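Local coordinates for protein exosome complex component Rrp42 (Archaeoglobus fulgidus, PDB 3M7N) that probably serves as a non-catalytic subunit of the RNA-degrading exosome, helping to shape the active site of its partner Rrp41, at residues 180-185 with 215-220. Residues are numbered along the deposited sequence; the frame is centred on the assembly and turned at random.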
ATOM      1  N   VAL H 180     -21.621 -11.358 -35.082  1.00 40.25           N
ATOM      2  CA  VAL H 180     -20.188 -11.116 -35.211  1.00 41.65           C
ATOM      3  C   VAL H 180     -19.786 -11.012 -36.687  1.00 38.13           C
ATOM      4  O   VAL H 180     -20.006 -11.937 -37.455  1.00 37.81           O
ATOM      5  CB  VAL H 180     -19.361 -12.242 -34.561  1.00 35.80           C
ATOM      6  CG1 VAL H 180     -17.888 -11.954 -34.723  1.00 32.95           C
ATOM      7  CG2 VAL H 180     -19.729 -12.398 -33.083  1.00 39.36           C
ATOM      8  N   ARG H 181     -19.168  -9.903 -37.074  1.00 39.85           N
ATOM      9  CA  ARG H 181     -18.891  -9.671 -38.489  1.00 41.25           C
ATOM     10  C   ARG H 181     -17.415  -9.558 -38.876  1.00 37.74           C
ATOM     11  O   ARG H 181     -17.094  -9.154 -39.989  1.00 39.07           O
ATOM     12  CB  ARG H 181     -19.640  -8.437 -38.962  1.00 33.09           C
ATOM     13  CG  ARG H 181     -19.343  -7.228 -38.146  1.00 40.49           C
ATOM     14  CD  ARG H 181     -20.208  -6.062 -38.592  1.00 50.00           C
ATOM     15  NE  ARG H 181     -20.004  -4.884 -37.755  1.00 49.23           N
ATOM     16  CZ  ARG H 181     -20.595  -3.713 -37.957  1.00 54.76           C
ATOM     17  NH1 ARG H 181     -21.440  -3.559 -38.978  1.00 49.42           N
ATOM     18  NH2 ARG H 181     -20.335  -2.696 -37.135  1.00 50.49           N
ATOM     19  N   ASP H 182     -16.512  -9.919 -37.983  1.00 35.43           N
ATOM     20  CA  ASP H 182     -15.100  -9.942 -38.369  1.00 37.94           C
ATOM     21  C   ASP H 182     -14.375 -10.896 -37.452  1.00 32.35           C
ATOM     22  O   ASP H 182     -14.950 -11.415 -36.498  1.00 32.45           O
ATOM     23  CB  ASP H 182     -14.463  -8.533 -38.339  1.00 33.09           C
ATOM     24  CG  ASP H 182     -13.276  -8.391 -39.313  1.00 35.25           C
ATOM     25  OD1 ASP H 182     -13.155  -7.330 -39.963  1.00 34.57           O
ATOM     26  OD2 ASP H 182     -12.456  -9.330 -39.433  1.00 35.14           O
ATOM     27  N   LEU H 183     -13.115 -11.151 -37.758  1.00 33.29           N
ATOM     28  CA  LEU H 183     -12.376 -12.147 -37.015  1.00 30.71           C
ATOM     29  C   LEU H 183     -10.956 -11.628 -36.760  1.00 30.18           C
ATOM     30  O   LEU H 183     -10.000 -12.036 -37.422  1.00 31.50           O
ATOM     31  CB  LEU H 183     -12.383 -13.471 -37.781  1.00 28.75           C
ATOM     32  CG  LEU H 183     -12.444 -14.770 -36.967  1.00 41.60           C
ATOM     33  CD1 LEU H 183     -12.452 -16.011 -37.874  1.00 35.56           C
ATOM     34  CD2 LEU H 183     -11.298 -14.848 -35.949  1.00 33.55           C
ATOM     35  N   PRO H 184     -10.829 -10.704 -35.800  1.00 27.00           N
ATOM     36  CA  PRO H 184      -9.551 -10.169 -35.316  1.00 26.02           C
ATOM     37  C   PRO H 184      -8.672 -11.282 -34.761  1.00 27.18           C
ATOM     38  O   PRO H 184      -9.143 -12.058 -33.913  1.00 25.11           O
ATOM     39  CB  PRO H 184      -9.943  -9.272 -34.136  1.00 23.33           C
ATOM     40  CG  PRO H 184     -11.402  -9.169 -34.149  1.00 29.87           C
ATOM     41  CD  PRO H 184     -11.985 -10.223 -35.024  1.00 29.18           C
ATOM     42  N   VAL H 185      -7.417 -11.331 -35.202  1.00 23.41           N
ATOM     43  CA  VAL H 185      -6.443 -12.288 -34.708  1.00 19.54           C
ATOM     44  C   VAL H 185      -5.163 -11.529 -34.546  1.00 28.00           C
ATOM     45  O   VAL H 185      -4.782 -10.737 -35.441  1.00 22.63           O
ATOM     46  CB  VAL H 185      -6.192 -13.419 -35.715  1.00 26.72           C
ATOM     47  CG1 VAL H 185      -5.100 -14.347 -35.214  1.00 21.77           C
ATOM     48  CG2 VAL H 185      -7.497 -14.171 -36.019  1.00 22.20           C
ATOM     49  N   THR H 215      -2.204  -7.096 -35.076  1.00 20.92           N
ATOM     50  CA  THR H 215      -3.524  -7.679 -35.233  1.00 25.60           C
ATOM     51  C   THR H 215      -4.170  -7.327 -36.569  1.00 26.71           C
ATOM     52  O   THR H 215      -4.172  -6.175 -36.998  1.00 29.18           O
ATOM     53  CB  THR H 215      -4.459  -7.238 -34.097  1.00 26.65           C
ATOM     54  OG1 THR H 215      -3.772  -7.393 -32.847  1.00 24.84           O
ATOM     55  CG2 THR H 215      -5.771  -8.054 -34.103  1.00 17.11           C
ATOM     56  N   THR H 216      -4.749  -8.327 -37.219  1.00 27.41           N
ATOM     57  CA  THR H 216      -5.423  -8.087 -38.480  1.00 27.46           C
ATOM     58  C   THR H 216      -6.882  -8.519 -38.443  1.00 28.81           C
ATOM     59  O   THR H 216      -7.296  -9.313 -37.589  1.00 26.36           O
ATOM     60  CB  THR H 216      -4.726  -8.823 -39.622  1.00 27.27           C
ATOM     61  OG1 THR H 216      -4.797 -10.226 -39.371  1.00 27.50           O
ATOM     62  CG2 THR H 216      -3.265  -8.413 -39.719  1.00 24.47           C
ATOM     63  N   ASP H 217      -7.657  -7.978 -39.379  1.00 28.39           N
ATOM     64  CA  ASP H 217      -9.028  -8.409 -39.584  1.00 29.37           C
ATOM     65  C   ASP H 217      -9.104  -9.447 -40.709  1.00 32.08           C
ATOM     66  O   ASP H 217      -8.077  -9.891 -41.227  1.00 28.19           O
ATOM     67  CB  ASP H 217      -9.958  -7.215 -39.866  1.00 30.24           C
ATOM     68  CG  ASP H 217      -9.673  -6.529 -41.208  1.00 30.92           C
ATOM     69  OD1 ASP H 217      -8.969  -7.101 -42.058  1.00 27.17           O
ATOM     70  OD2 ASP H 217     -10.169  -5.397 -41.410  1.00 33.89           O
ATOM     71  N   LYS H 218     -10.337  -9.823 -41.047  1.00 33.55           N
ATOM     72  CA  LYS H 218     -10.698 -10.717 -42.161  1.00 37.24           C
ATOM     73  C   LYS H 218      -9.946 -10.507 -43.481  1.00 31.94           C
ATOM     74  O   LYS H 218      -9.568 -11.453 -44.153  1.00 33.33           O
ATOM     75  CB  LYS H 218     -12.183 -10.486 -42.484  1.00 39.05           C
ATOM     76  CG  LYS H 218     -13.112 -11.593 -42.116  1.00 39.00           C
ATOM     77  CD  LYS H 218     -14.496 -11.247 -42.639  1.00 45.25           C
ATOM     78  CE  LYS H 218     -14.704  -9.747 -42.559  1.00 43.11           C
ATOM     79  NZ  LYS H 218     -15.803  -9.269 -43.445  1.00 51.71           N
ATOM     80  N   ASP H 219      -9.810  -9.252 -43.875  1.00 33.24           N
ATOM     81  CA  ASP H 219      -9.259  -8.901 -45.174  1.00 32.58           C
ATOM     82  C   ASP H 219      -7.795  -8.583 -45.101  1.00 29.52           C
ATOM     83  O   ASP H 219      -7.268  -7.937 -46.004  1.00 36.16           O
ATOM     84  CB  ASP H 219      -9.975  -7.659 -45.723  1.00 33.90           C
ATOM     85  CG  ASP H 219     -11.471  -7.855 -45.824  1.00 36.36           C
ATOM     86  OD1 ASP H 219     -11.892  -8.981 -46.168  1.00 39.89           O
ATOM     87  OD2 ASP H 219     -12.224  -6.888 -45.561  1.00 43.17           O
ATOM     88  N   ASP H 220      -7.146  -8.982 -44.013  1.00 29.83           N
ATOM     89  CA  ASP H 220      -5.708  -8.737 -43.831  1.00 31.50           C
ATOM     90  C   ASP H 220      -5.345  -7.261 -43.607  1.00 30.24           C
ATOM     91  O   ASP H 220      -4.181  -6.892 -43.695  1.00 28.98           O
ATOM     92  CB  ASP H 220      -4.884  -9.284 -45.003  1.00 27.50           C
ATOM     93  CG  ASP H 220      -4.928 -10.813 -45.108  1.00 39.23           C
ATOM     94  OD1 ASP H 220      -5.544 -11.490 -44.256  1.00 38.91           O
ATOM     95  OD2 ASP H 220      -4.322 -11.348 -46.059  1.00 41.53           O
TER
HETATM   96  O   HOH W   1     -18.776  -9.648 -42.635  1.00 48.92           O
HETATM   97  O   HOH W   2     -12.371  -7.026 -43.064  1.00 43.13           O
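D182 is central to the contact between the loop 180-185 and the turn that follows strand 211-216. Its CG is anti to the backbone N (chi1 -153°), and the buried carboxylate reaches K218 N and D217 CB. The syn lone pair of D182 OD2 takes the N-H of K218, OD2 to K218 N 2.7 Å, nearly straight. Its anti lone pair takes the N-H of L183. The two bonds fix the carboxylate's rotation. D182 OD1 lies against D217 CB (3.2 Å), and a water donates to D182 OD1 and, weakly, to D219 OD2. D182 OD1 also comes within 3.8 Å of D217 OD2. The two N-H donors, K218 NZ (4.8 Å from D182 OD1) and a long, weak ion pair of D217 with R209 of the neighbouring exonuclease 1 chain probably offset this repulsion.

D217 holds its CG between N and C, the crowded position (chi1 67°). There its OD1 receives D219 N from above the carboxylate plane, forming an Asx turn. K218 crosses D182 obliquely and bends at chi3 (-34°). K218 CE rests 3.6 Å from R181 O, and a water bridges NZ to that carbonyl.

V185 and T216 form an antiparallel hydrogen-bonded pair. Helix 235-253 covers both, and its R253 binds T216 OG1.

Here strands 185-192 and 211-216 pair in the antiparallel sheet of the second RNase PH-family domain, beside a type I turn, D217 to D220.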